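Local coordinates for protein fibrillarin-like rRNA/tRNA 2'-O-methyltransferase (Aeropyrum pernix, PDB 4DF3) that probably methylates ribose 2'-hydroxyls of rRNA and tRNA at sites chosen by a guide RNA, using S-adenosyl-L-methionine as methyl donor, at residues A[55-58]-A[62-65]; A[18-21]-A[25-28]; A[187-192]-A[214-219]; A[38-43]-A[92-97]; A[5-10]-A[45-50]. The protein carries 2 engineered substitutions. All coordinates share one frame; numbering follows the deposited sequence.

Contact 1. Residues A[55-58]-A[62-65]; sequences WNAY and LAAA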
# COMPACT_ATOMS: atom_id res chain seq x y z
N TRP A 55 -0.90 8.25 -9.33
CA TRP A 55 -0.34 7.47 -8.30
C TRP A 55 1.20 7.52 -8.49
O TRP A 55 1.78 6.71 -9.22
CB TRP A 55 -0.86 6.05 -8.36
CG TRP A 55 -0.57 5.21 -7.11
CD1 TRP A 55 0.05 5.62 -5.98
CD2 TRP A 55 -0.99 3.86 -6.89
NE1 TRP A 55 0.08 4.57 -5.05
CE2 TRP A 55 -0.53 3.49 -5.60
CE3 TRP A 55 -1.71 2.93 -7.67
CZ2 TRP A 55 -0.76 2.24 -5.05
CZ3 TRP A 55 -1.93 1.65 -7.13
CH2 TRP A 55 -1.43 1.31 -5.83
N ASN A 56 1.84 8.43 -7.77
CA ASN A 56 3.26 8.73 -8.07
C ASN A 56 4.14 7.71 -7.34
O ASN A 56 4.14 7.68 -6.12
CB ASN A 56 3.54 10.11 -7.47
CG ASN A 56 4.98 10.59 -7.73
OD1 ASN A 56 5.81 9.88 -8.33
ND2 ASN A 56 5.25 11.84 -7.32
N ALA A 57 4.85 6.85 -8.07
CA ALA A 57 5.62 5.82 -7.47
C ALA A 57 6.80 6.37 -6.65
O ALA A 57 7.39 5.65 -5.84
CB ALA A 57 6.13 4.86 -8.58
N TYR A 58 7.17 7.65 -6.87
CA TYR A 58 8.21 8.25 -6.06
C TYR A 58 7.70 8.69 -4.72
O TYR A 58 8.53 9.04 -3.89
CB TYR A 58 8.88 9.50 -6.73
CG TYR A 58 9.76 9.08 -7.91
CD1 TYR A 58 11.06 8.63 -7.69
CD2 TYR A 58 9.27 9.14 -9.23
CE1 TYR A 58 11.96 8.25 -8.74
CE2 TYR A 58 10.13 8.72 -10.32
CZ TYR A 58 11.50 8.31 -10.06
OH TYR A 58 12.35 7.89 -11.10
N LEU A 62 3.90 1.16 -2.84
CA LEU A 62 3.12 0.14 -3.59
C LEU A 62 3.06 0.39 -5.06
O LEU A 62 3.15 -0.54 -5.89
CB LEU A 62 1.66 0.06 -3.03
CG LEU A 62 0.66 -0.93 -3.70
CD1 LEU A 62 1.36 -2.30 -3.79
CD2 LEU A 62 -0.67 -0.92 -2.86
N ALA A 63 2.91 1.66 -5.47
CA ALA A 63 2.95 2.03 -6.88
C ALA A 63 4.35 1.69 -7.39
O ALA A 63 4.48 1.15 -8.48
CB ALA A 63 2.74 3.57 -7.04
N ALA A 64 5.40 2.05 -6.61
CA ALA A 64 6.78 1.62 -7.02
C ALA A 64 6.91 0.11 -7.25
O ALA A 64 7.51 -0.37 -8.28
CB ALA A 64 7.83 2.15 -6.00
N ALA A 65 6.27 -0.68 -6.38
CA ALA A 65 6.41 -2.13 -6.51
C ALA A 65 5.77 -2.61 -7.81
O ALA A 65 6.33 -3.52 -8.50
CB ALA A 65 5.86 -2.86 -5.32

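Contact 2. Residues A[18-21]-A[25-28]; sequences VVEL and SLRI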
# COMPACT_ATOMS: atom_id res chain seq x y z
N VAL A 18 -3.51 3.32 -16.87
CA VAL A 18 -2.33 3.74 -17.55
C VAL A 18 -2.67 5.04 -18.25
O VAL A 18 -3.73 5.13 -19.00
CB VAL A 18 -1.82 2.66 -18.55
CG1 VAL A 18 -0.72 3.25 -19.44
CG2 VAL A 18 -1.28 1.41 -17.76
N VAL A 19 -1.87 6.05 -17.96
CA VAL A 19 -2.14 7.43 -18.40
C VAL A 19 -1.00 7.85 -19.33
O VAL A 19 0.15 7.81 -18.94
CB VAL A 19 -2.28 8.42 -17.19
CG1 VAL A 19 -2.42 9.91 -17.65
CG2 VAL A 19 -3.43 8.02 -16.27
N GLU A 20 -1.30 8.29 -20.56
CA GLU A 20 -0.24 8.81 -21.39
C GLU A 20 -0.31 10.33 -21.41
O GLU A 20 -1.36 10.90 -21.74
CB GLU A 20 -0.37 8.28 -22.82
CG GLU A 20 0.62 8.96 -23.81
CD GLU A 20 0.78 8.17 -25.10
OE1 GLU A 20 0.20 7.05 -25.20
OE2 GLU A 20 1.49 8.67 -25.97
N LEU A 21 0.81 10.99 -21.10
CA LEU A 21 0.82 12.46 -21.11
C LEU A 21 1.18 13.02 -22.51
O LEU A 21 1.42 12.25 -23.44
CB LEU A 21 1.71 13.03 -20.00
CG LEU A 21 1.60 12.45 -18.58
CD1 LEU A 21 2.70 13.00 -17.68
CD2 LEU A 21 0.24 12.74 -17.89
N SER A 25 5.06 10.10 -22.50
CA SER A 25 5.49 9.53 -21.20
C SER A 25 4.24 8.99 -20.44
O SER A 25 3.09 9.43 -20.69
CB SER A 25 6.30 10.52 -20.35
OG SER A 25 5.50 11.49 -19.70
N LEU A 26 4.46 8.00 -19.58
CA LEU A 26 3.36 7.28 -19.04
C LEU A 26 3.37 7.38 -17.52
O LEU A 26 4.44 7.55 -16.89
CB LEU A 26 3.41 5.82 -19.49
CG LEU A 26 3.08 5.40 -20.95
CD1 LEU A 26 3.35 3.88 -21.09
CD2 LEU A 26 1.66 5.71 -21.34
N ARG A 27 2.17 7.30 -16.94
CA ARG A 27 1.98 7.32 -15.47
C ARG A 27 0.90 6.31 -15.14
O ARG A 27 0.24 5.80 -16.03
CB ARG A 27 1.52 8.72 -15.06
CG ARG A 27 2.49 9.81 -15.44
CD ARG A 27 3.70 9.73 -14.48
NE ARG A 27 4.47 10.96 -14.51
CZ ARG A 27 5.14 11.37 -15.58
NH1 ARG A 27 5.19 10.59 -16.68
NH2 ARG A 27 5.80 12.53 -15.53
N ILE A 28 0.76 5.95 -13.86
CA ILE A 28 -0.39 5.18 -13.44
C ILE A 28 -1.21 6.02 -12.54
O ILE A 28 -0.73 7.02 -12.00
CB ILE A 28 -0.02 3.86 -12.75
CG1 ILE A 28 1.02 4.11 -11.64
CG2 ILE A 28 0.46 2.86 -13.83
CD1 ILE A 28 1.29 2.84 -10.73

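Contact 3. Residues A[187-192]-A[214-219]; sequences IDVTTE and VVHLDP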
# COMPACT_ATOMS: atom_id res chain seq x y z
N ILE A 187 21.38 -5.13 -3.82
CA ILE A 187 22.12 -6.42 -3.71
C ILE A 187 21.45 -7.45 -2.80
O ILE A 187 21.60 -8.65 -3.00
CB ILE A 187 23.55 -6.26 -3.29
CG1 ILE A 187 23.67 -5.61 -1.88
CG2 ILE A 187 24.30 -5.42 -4.35
CD1 ILE A 187 25.17 -5.79 -1.36
N ASP A 188 20.65 -6.98 -1.84
CA ASP A 188 19.88 -7.94 -1.02
C ASP A 188 18.88 -8.77 -1.86
O ASP A 188 18.62 -9.95 -1.56
CB ASP A 188 19.12 -7.19 0.06
CG ASP A 188 20.02 -6.62 1.10
OD1 ASP A 188 20.88 -7.33 1.61
OD2 ASP A 188 19.86 -5.48 1.46
N VAL A 189 18.31 -8.14 -2.88
CA VAL A 189 17.35 -8.76 -3.77
C VAL A 189 18.03 -9.55 -4.84
O VAL A 189 17.62 -10.66 -5.15
CB VAL A 189 16.33 -7.70 -4.36
CG1 VAL A 189 15.23 -8.41 -5.27
CG2 VAL A 189 15.57 -7.08 -3.09
N THR A 190 19.10 -8.99 -5.43
CA THR A 190 19.60 -9.56 -6.69
C THR A 190 20.71 -10.52 -6.49
O THR A 190 20.90 -11.40 -7.33
CB THR A 190 20.19 -8.48 -7.63
OG1 THR A 190 21.20 -7.76 -6.88
CG2 THR A 190 19.12 -7.53 -8.08
N THR A 191 21.38 -10.45 -5.35
CA THR A 191 22.68 -11.10 -5.23
C THR A 191 22.75 -12.09 -4.09
O THR A 191 22.89 -13.30 -4.33
CB THR A 191 23.80 -10.03 -5.14
OG1 THR A 191 23.69 -9.12 -6.25
CG2 THR A 191 25.18 -10.70 -5.17
N GLU A 192 22.66 -11.59 -2.86
CA GLU A 192 22.57 -12.47 -1.68
C GLU A 192 22.08 -11.60 -0.53
O GLU A 192 22.54 -10.50 -0.37
CB GLU A 192 23.93 -13.14 -1.42
CG GLU A 192 24.08 -14.15 -0.28
CD GLU A 192 23.18 -15.36 -0.36
OE1 GLU A 192 22.78 -15.76 -1.47
OE2 GLU A 192 22.89 -15.91 0.72
N VAL A 214 9.33 -10.70 -4.50
CA VAL A 214 10.06 -9.61 -3.85
C VAL A 214 10.59 -8.74 -4.96
O VAL A 214 11.22 -9.26 -5.91
CB VAL A 214 11.27 -10.05 -2.97
CG1 VAL A 214 11.95 -8.73 -2.16
CG2 VAL A 214 10.85 -11.06 -1.94
N VAL A 215 10.33 -7.44 -4.90
CA VAL A 215 10.92 -6.55 -5.87
C VAL A 215 11.62 -5.39 -5.15
O VAL A 215 11.07 -4.80 -4.23
CB VAL A 215 9.96 -5.97 -7.00
CG1 VAL A 215 9.48 -7.12 -7.97
CG2 VAL A 215 8.78 -5.10 -6.41
N HIS A 216 12.84 -5.07 -5.60
CA HIS A 216 13.46 -3.87 -5.10
C HIS A 216 12.83 -2.61 -5.74
O HIS A 216 12.39 -2.66 -6.90
CB HIS A 216 15.00 -3.93 -5.32
CG HIS A 216 15.72 -2.92 -4.48
ND1 HIS A 216 15.90 -1.61 -4.90
CD2 HIS A 216 16.25 -2.99 -3.24
CE1 HIS A 216 16.46 -0.92 -3.94
NE2 HIS A 216 16.75 -1.74 -2.94
N LEU A 217 12.79 -1.49 -5.01
CA LEU A 217 12.05 -0.33 -5.45
C LEU A 217 12.88 0.76 -6.11
O LEU A 217 12.36 1.78 -6.47
CB LEU A 217 11.24 0.27 -4.28
CG LEU A 217 10.30 -0.74 -3.65
CD1 LEU A 217 9.48 -0.10 -2.42
CD2 LEU A 217 9.33 -1.49 -4.72
N ASP A 218 14.19 0.53 -6.28
CA ASP A 218 15.03 1.56 -6.86
C ASP A 218 14.56 1.85 -8.30
O ASP A 218 14.22 0.91 -9.00
CB ASP A 218 16.46 1.04 -6.90
CG ASP A 218 17.39 1.99 -7.60
OD1 ASP A 218 17.83 2.92 -6.93
OD2 ASP A 218 17.60 1.83 -8.80
N PRO A 219 14.55 3.16 -8.71
CA PRO A 219 14.96 4.36 -7.98
C PRO A 219 13.84 5.07 -7.30
O PRO A 219 14.05 6.16 -6.80
CB PRO A 219 15.49 5.27 -9.13
CG PRO A 219 14.33 5.11 -10.16
CD PRO A 219 14.13 3.51 -10.10

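Contact 4. Residues A[38-43]-A[92-97]; sequences RVYGER and ASHMSD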
# COMPACT_ATOMS: atom_id res chain seq x y z
N ARG A 38 -7.88 16.27 -3.38
CA ARG A 38 -6.47 16.00 -3.63
C ARG A 38 -5.75 15.74 -2.29
O ARG A 38 -5.75 16.61 -1.39
CB ARG A 38 -5.90 17.21 -4.41
CG ARG A 38 -4.38 17.24 -4.66
CD ARG A 38 -3.87 18.64 -5.10
NE ARG A 38 -3.69 18.76 -6.56
CZ ARG A 38 -4.58 19.25 -7.42
NH1 ARG A 38 -5.77 19.70 -7.00
NH2 ARG A 38 -4.29 19.31 -8.71
N VAL A 39 -5.10 14.57 -2.15
CA VAL A 39 -4.52 14.11 -0.85
C VAL A 39 -3.09 14.59 -0.52
O VAL A 39 -2.80 15.01 0.61
CB VAL A 39 -4.62 12.53 -0.68
CG1 VAL A 39 -3.74 12.01 0.48
CG2 VAL A 39 -6.06 12.08 -0.51
N TYR A 40 -2.17 14.49 -1.49
CA TYR A 40 -0.77 14.86 -1.25
C TYR A 40 -0.16 15.72 -2.37
O TYR A 40 1.00 15.51 -2.79
CB TYR A 40 0.06 13.61 -0.98
CG TYR A 40 -0.00 12.55 -2.06
CD1 TYR A 40 1.05 12.41 -2.96
CD2 TYR A 40 -1.07 11.65 -2.14
CE1 TYR A 40 1.03 11.41 -3.95
CE2 TYR A 40 -1.12 10.67 -3.12
CZ TYR A 40 -0.07 10.55 -4.03
OH TYR A 40 -0.05 9.55 -5.04
N GLY A 41 -0.95 16.68 -2.86
CA GLY A 41 -0.58 17.46 -4.02
C GLY A 41 -0.37 16.59 -5.26
O GLY A 41 0.45 16.94 -6.14
N GLU A 42 -1.10 15.46 -5.36
CA GLU A 42 -0.91 14.60 -6.52
C GLU A 42 -1.58 15.36 -7.68
O GLU A 42 -2.38 16.27 -7.49
CB GLU A 42 -1.48 13.16 -6.36
CG GLU A 42 -2.99 13.06 -6.14
CD GLU A 42 -3.50 13.43 -4.73
OE1 GLU A 42 -2.75 13.97 -3.90
OE2 GLU A 42 -4.67 13.22 -4.45
N ARG A 43 -1.22 15.00 -8.87
CA ARG A 43 -1.85 15.64 -9.99
C ARG A 43 -3.12 14.87 -10.28
O ARG A 43 -3.20 13.68 -9.95
CB ARG A 43 -0.88 15.65 -11.15
CG ARG A 43 0.33 16.45 -10.78
CD ARG A 43 1.24 16.63 -11.89
NE ARG A 43 1.60 15.36 -12.51
CZ ARG A 43 2.23 15.27 -13.68
NH1 ARG A 43 2.52 16.36 -14.38
NH2 ARG A 43 2.54 14.08 -14.16
N ALA A 92 -2.47 4.75 1.29
CA ALA A 92 -3.83 4.29 1.64
C ALA A 92 -4.89 4.99 0.79
O ALA A 92 -5.94 4.42 0.52
CB ALA A 92 -4.12 4.48 3.13
N SER A 93 -4.64 6.22 0.35
CA SER A 93 -5.70 6.89 -0.41
C SER A 93 -5.93 6.16 -1.74
O SER A 93 -7.05 6.07 -2.25
CB SER A 93 -5.37 8.40 -0.70
OG SER A 93 -4.21 8.55 -1.52
N HIS A 94 -4.84 5.71 -2.36
CA HIS A 94 -4.99 4.91 -3.56
C HIS A 94 -5.60 3.54 -3.29
O HIS A 94 -6.41 3.05 -4.15
CB HIS A 94 -3.64 4.80 -4.33
CG HIS A 94 -3.16 6.14 -4.83
ND1 HIS A 94 -3.64 6.74 -5.98
CD2 HIS A 94 -2.26 6.99 -4.30
CE1 HIS A 94 -3.06 7.93 -6.12
NE2 HIS A 94 -2.21 8.09 -5.12
N MET A 95 -5.27 2.92 -2.17
CA MET A 95 -5.96 1.65 -1.82
C MET A 95 -7.47 1.95 -1.69
O MET A 95 -8.31 1.19 -2.21
CB MET A 95 -5.46 1.06 -0.52
CG MET A 95 -4.10 0.55 -0.65
SD MET A 95 -3.59 0.09 1.02
CE MET A 95 -2.03 -0.77 0.83
N SER A 96 -7.80 3.07 -1.06
CA SER A 96 -9.21 3.49 -0.85
C SER A 96 -9.91 3.66 -2.21
O SER A 96 -11.03 3.14 -2.38
CB SER A 96 -9.28 4.79 0.01
OG SER A 96 -10.51 5.47 -0.16
N ASP A 97 -9.22 4.31 -3.20
CA ASP A 97 -9.80 4.36 -4.54
C ASP A 97 -10.15 2.96 -5.12
O ASP A 97 -11.20 2.79 -5.71
CB ASP A 97 -8.87 5.09 -5.52
CG ASP A 97 -8.78 6.58 -5.26
OD1 ASP A 97 -9.70 7.18 -4.61
OD2 ASP A 97 -7.80 7.21 -5.74

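Contact 5. Residues A[5-10]-A[45-50]; sequences VSVSRH and FRYNGE. Engineered in segment 5-10: Ser-8 (natural residue Arg), Arg-9 (natural residue Glu).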
# COMPACT_ATOMS: atom_id res chain seq x y z
N VAL A 5 -3.40 12.42 -23.04
CA VAL A 5 -3.82 11.96 -24.38
C VAL A 5 -4.73 10.74 -24.34
O VAL A 5 -5.56 10.55 -25.23
CB VAL A 5 -2.62 11.79 -25.36
CG1 VAL A 5 -1.81 13.10 -25.46
CG2 VAL A 5 -1.74 10.64 -25.01
N SER A 6 -4.59 9.92 -23.30
CA SER A 6 -5.43 8.73 -23.13
C SER A 6 -5.32 8.22 -21.70
O SER A 6 -4.33 8.50 -21.01
CB SER A 6 -5.00 7.58 -24.02
OG SER A 6 -3.65 7.26 -23.74
N VAL A 7 -6.34 7.48 -21.30
CA VAL A 7 -6.38 6.82 -19.97
C VAL A 7 -6.99 5.47 -20.32
O VAL A 7 -8.02 5.40 -21.00
CB VAL A 7 -7.26 7.60 -18.94
CG1 VAL A 7 -7.34 6.83 -17.60
CG2 VAL A 7 -6.71 9.06 -18.68
N SER A 8 -6.39 4.37 -19.88
CA SER A 8 -7.02 3.07 -20.08
C SER A 8 -6.69 2.18 -18.91
O SER A 8 -5.57 2.21 -18.43
CB SER A 8 -6.64 2.41 -21.42
OG SER A 8 -5.29 2.02 -21.47
N ARG A 9 -7.65 1.42 -18.44
CA ARG A 9 -7.35 0.50 -17.33
C ARG A 9 -6.29 -0.52 -17.69
O ARG A 9 -6.25 -1.07 -18.78
CB ARG A 9 -8.63 -0.15 -16.85
CG ARG A 9 -8.58 -0.90 -15.54
CD ARG A 9 -9.95 -1.51 -15.33
NE ARG A 9 -10.20 -1.66 -13.90
CZ ARG A 9 -11.47 -1.84 -13.45
NH1 ARG A 9 -12.45 -1.97 -14.36
NH2 ARG A 9 -11.80 -1.96 -12.17
N HIS A 10 -5.39 -0.76 -16.75
CA HIS A 10 -4.30 -1.70 -16.93
C HIS A 10 -4.89 -3.08 -17.10
O HIS A 10 -5.95 -3.36 -16.56
CB HIS A 10 -3.42 -1.62 -15.65
CG HIS A 10 -2.12 -2.38 -15.76
ND1 HIS A 10 -2.03 -3.71 -15.44
CD2 HIS A 10 -0.87 -1.97 -16.08
CE1 HIS A 10 -0.78 -4.11 -15.59
NE2 HIS A 10 -0.06 -3.08 -15.98
N PHE A 45 -6.29 14.18 -13.27
CA PHE A 45 -6.56 14.10 -14.69
C PHE A 45 -8.07 13.88 -14.85
O PHE A 45 -8.66 13.22 -14.03
CB PHE A 45 -5.89 12.82 -15.30
CG PHE A 45 -4.46 12.59 -14.89
CD1 PHE A 45 -3.47 13.50 -15.24
CD2 PHE A 45 -4.08 11.40 -14.24
CE1 PHE A 45 -2.11 13.26 -14.95
CE2 PHE A 45 -2.72 11.15 -13.89
CZ PHE A 45 -1.73 12.06 -14.22
N ARG A 46 -8.67 14.40 -15.94
CA ARG A 46 -10.02 14.07 -16.36
C ARG A 46 -10.02 13.43 -17.74
O ARG A 46 -9.35 13.91 -18.67
CB ARG A 46 -10.98 15.30 -16.39
CG ARG A 46 -11.36 15.81 -15.01
CD ARG A 46 -12.36 17.03 -15.07
NE ARG A 46 -13.55 16.75 -15.88
CZ ARG A 46 -14.68 16.19 -15.41
NH1 ARG A 46 -14.80 15.90 -14.12
NH2 ARG A 46 -15.72 16.00 -16.23
N TYR A 47 -10.75 12.34 -17.88
CA TYR A 47 -10.91 11.63 -19.16
C TYR A 47 -12.25 10.96 -19.19
O TYR A 47 -12.64 10.29 -18.20
CB TYR A 47 -9.80 10.59 -19.30
CG TYR A 47 -9.61 10.09 -20.72
CD1 TYR A 47 -8.90 10.85 -21.63
CD2 TYR A 47 -10.10 8.85 -21.10
CE1 TYR A 47 -8.71 10.38 -22.94
CE2 TYR A 47 -9.90 8.37 -22.36
CZ TYR A 47 -9.23 9.17 -23.29
OH TYR A 47 -9.03 8.68 -24.59
N ASN A 48 -12.99 11.14 -20.30
CA ASN A 48 -14.31 10.50 -20.50
C ASN A 48 -15.18 10.85 -19.31
O ASN A 48 -15.95 10.05 -18.83
CB ASN A 48 -14.23 8.96 -20.72
CG ASN A 48 -13.64 8.57 -22.12
OD1 ASN A 48 -13.17 7.43 -22.35
ND2 ASN A 48 -13.65 9.51 -23.03
N GLY A 49 -15.04 12.06 -18.81
CA GLY A 49 -15.99 12.50 -17.81
C GLY A 49 -15.72 12.01 -16.41
O GLY A 49 -16.57 12.17 -15.52
N GLU A 50 -14.55 11.41 -16.21
CA GLU A 50 -14.16 10.87 -14.90
C GLU A 50 -12.81 11.43 -14.43
O GLU A 50 -11.97 11.82 -15.22
CB GLU A 50 -14.09 9.35 -14.97
CG GLU A 50 -15.23 8.65 -15.70
CD GLU A 50 -15.60 7.41 -15.05
OE1 GLU A 50 -15.31 6.38 -15.63
OE2 GLU A 50 -16.16 7.48 -13.93

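Contact 1. Residues A[55-58]-A[62-65]
The indole of Trp-55 lies flat on the methyl of Ala-63, a CH-pi contact in which CB stands 3.4 Å from the centroid of the five-membered ring and only 7° off its normal. The opposite face stacks on the ring of His-94, and Leu-62 comes to the rim of the six-membered ring, its CD2 near the ring plane and its CG 3.7 Å from Trp-55 CZ2. This is the joint between the N-terminal antiparallel sheet and the Rossmann-like methyltransferase domain: the loop leaving strand 50-54 folds back over helix 61-67. With CG anti to the backbone N (chi1 -167°), the Trp-55 side chain reaches inward between helices 61-67 and 90-99. Its NE1 has a weak hydrogen bond to Ser-60 OG. Leu-62 lies close behind the S-adenosyl-L-methionine site, its side chain about 4 Å from that of Thr-91 and about 7 Å from the bound cofactor.

Small residues let the loop come close to the helix, and Ala-57 CB packs 3.9 Å from Ala-63 CB. Asn-56 shapes the bend as an Asx turn; its OD1 accepts from Tyr-58 N at 3.0 Å, the donor standing well above the amide plane. Where the two backbones run nearest, Ala-57 CB is 3.5 Å from Ala-64 N, while Ala-64 CB is 3.5 Å from Ala-57 O.

Contact 2. Residues A[18-21]-A[25-28]
Val-19 and Arg-27 form the hydrogen-bonded pair of a beta hairpin, strands 16-21 and 26-31. Val-19 N gives to Arg-27 O at 2.9 Å, and Arg-27 N returns to Val-19 O at the same length. Toward the turn, Leu-21 N meets Ser-25 O at 2.8 Å in a nearly straight bond (171°). The non-hydrogen-bonded pair Glu-20 and Leu-26 lies between the Val-19/Arg-27 pair and this bond, and Glu-20 and Val-18 turn their outward backbone groups to strand 4-9.

The Arg-27 chain bends at the CB-CG bond (chi2 -74°), bringing its guanidinium back over its own strand. NH1 is held twice, by Leu-26 O at 3.1 Å and by Ser-25 OG at 3.2 Å; OG also bonds to Asp-23 OD1. NE has a long, weak ion pair with Glu-54. Leu-21 CD1 lies against one face of the guanidinium, 3.6 Å from Arg-27 CZ. With an alanine at Arg-27, Leu-21 CD1 would probably lose part of its packing, and Ser-25 OG and Leu-26 O would probably be left without this donor. On the other face of the sheet, Leu-26 CD2 packs against Val-18 CG1 and sits 3.6 Å from Glu-20 CB.

Contact 3. Residues A[187-192]-A[214-219]
Val-189 is the residue of helix 186-190 that meets Val-214 and His-216 on strand 211-216. Just before it, Ile-187 O takes two backbone donors as the helix ends, Thr-191 N at 3.0 Å and Glu-192 N at 3.1 Å. Asp-188 ties the short helix to its flanking chain, OD2 to Arg-185 N and OD1 to Ser-194 N. Then comes Val-189, whose CG2, anti to the carbonyl carbon, lies 3.9 Å from His-216 CB and 4.1 Å from Val-214 CG1. It approaches the imidazole at the edge, near the ring plane, while CG1 faces the strand backbone. Replacing Val-189 by glycine would probably open a gap beside His-216 CB and Val-214 CG1, since no other side chain of the segment touches them. Thr-190 OG1 bonds to Ser-186 O and lies 2.9 Å from Thr-191 OG1, with which it shares a hydrogen bond.

Both nitrogens of the His-216 ring are engaged: ND1 accepts from Asp-218 N at 3.1 Å and NE2 bonds to Ala-184 O, which fixes the ring's rotation. The contact thus packs a short helix on the edge strand of the mixed seven-stranded sheet, strand order 3-2-1-4-5-7-6, of the class I Rossmann-like methyltransferases.

Contact 4. Residues A[38-43]-A[92-97]
Tyr-40 OH and His-94 NE2 meet at 2.6 Å in a hydrogen bond that either could donate, the tight point of this contact. NE2 lies near the plane of the phenol and OH near the plane of the imidazole; the planes stand at 74° and the rings meet rim to rim, neither over the other's face. The far nitrogen of the histidine, ND1, bonds to Thr-30 OG1, and with both nitrogens held the imidazole has little freedom to flip. Tyr-40 reaches the helix because CG stands between the backbone N and the carbonyl carbon (chi1 56°), a crowded position.

The loop 38-43, which leads from strand 26-31 to strand 44-47 of the N-terminal sheet, is thereby fastened to helix 90-99, the helix that follows the first strand of the Rossmann-like domain and begins with Thr-90 and Thr-91 of the S-adenosyl-L-methionine site. The Tyr-40 side chain is about 4 Å from that of Thr-90.

Elsewhere the packing is looser. Val-39 CG2 touches Ser-93 CB at 3.7 Å, but CG1 lies 4.0 Å from Ser-93 OG, whose hydrogen bonds go to Arg-53 NH2 and Thr-90 O. On the loop's own side the Glu-42 carboxylate holds the backbone: Val-39 N gives to OE2 at 2.7 Å on its syn lone pair, while Arg-53 makes a salt bridge to OE2. OE1 sits 3.3 Å above the Tyr-40 ring plane, toward its rim. Toward solvent, exposed Arg-38 makes a weak hydrogen bond from NE to Glu-42 O at 3.0 Å.

Contact 5. Residues A[5-10]-A[45-50]
Val-7 and Tyr-47 mark the nearest approach of the two backbones, CA to CA 6.7 Å, and no hydrogen bond crosses between 5-10 and 45-50. Side chains bridge the gap. Tyr-47, its CG anti to the backbone N (chi1 -163°), lays its ring largely against the main chain of the facing strand, with Val-7 at its base. Val-7 N stands 3.8 Å above the ring plane, over its centre, and Ser-6 C lies over the same face nearer the rim. That amide N is buried here and has no hydrogen-bond partner in the model, with the aromatic face lying over it. At the far end of the ring, Tyr-47 CE1 is 3.7 Å from Ser-6 CA, with Val-5 O close by. At the root, Val-7 CG2 presses on Tyr-47 CB at 3.5 Å, the two side chains pointing opposite ways as they pass.

Tyr-47 also starts a type I' turn, closed by Tyr-47 N to Glu-50 O and by Glu-50 N to Tyr-47 O, both 3.0 Å. Gly-49 takes its positive phi there without a side chain to jam against the preceding carbonyl. These are the outermost strands of the five-stranded antiparallel sheet: 4-9 pairs with 16-21 and 44-47 with 50-54, and the curled sheet brings its edges together, with Val-7 also touching Tyr-17 and Tyr-52.

From the N terminus, segment 5-10 opens the loop that contact 5 closes at 45-50, bringing together the edges of the antiparallel sheet. Within that loop, contact 2 closes its own short hairpin. Segment 38-43 opens contact 4 before contact 5 has closed, so these two cross. Contact 1, a local closure at 55-58 and 62-65, falls wholly inside the long span of contact 4, which ends on helix 90-99; together they join the N-terminal sheet to the Rossmann-like domain. Contact 1 touches contact 2 through Trp-55 N and Ile-28 O. Contact 3 follows in series, and its strand side reaches helix 61-67 where Leu-217 meets Ala-65.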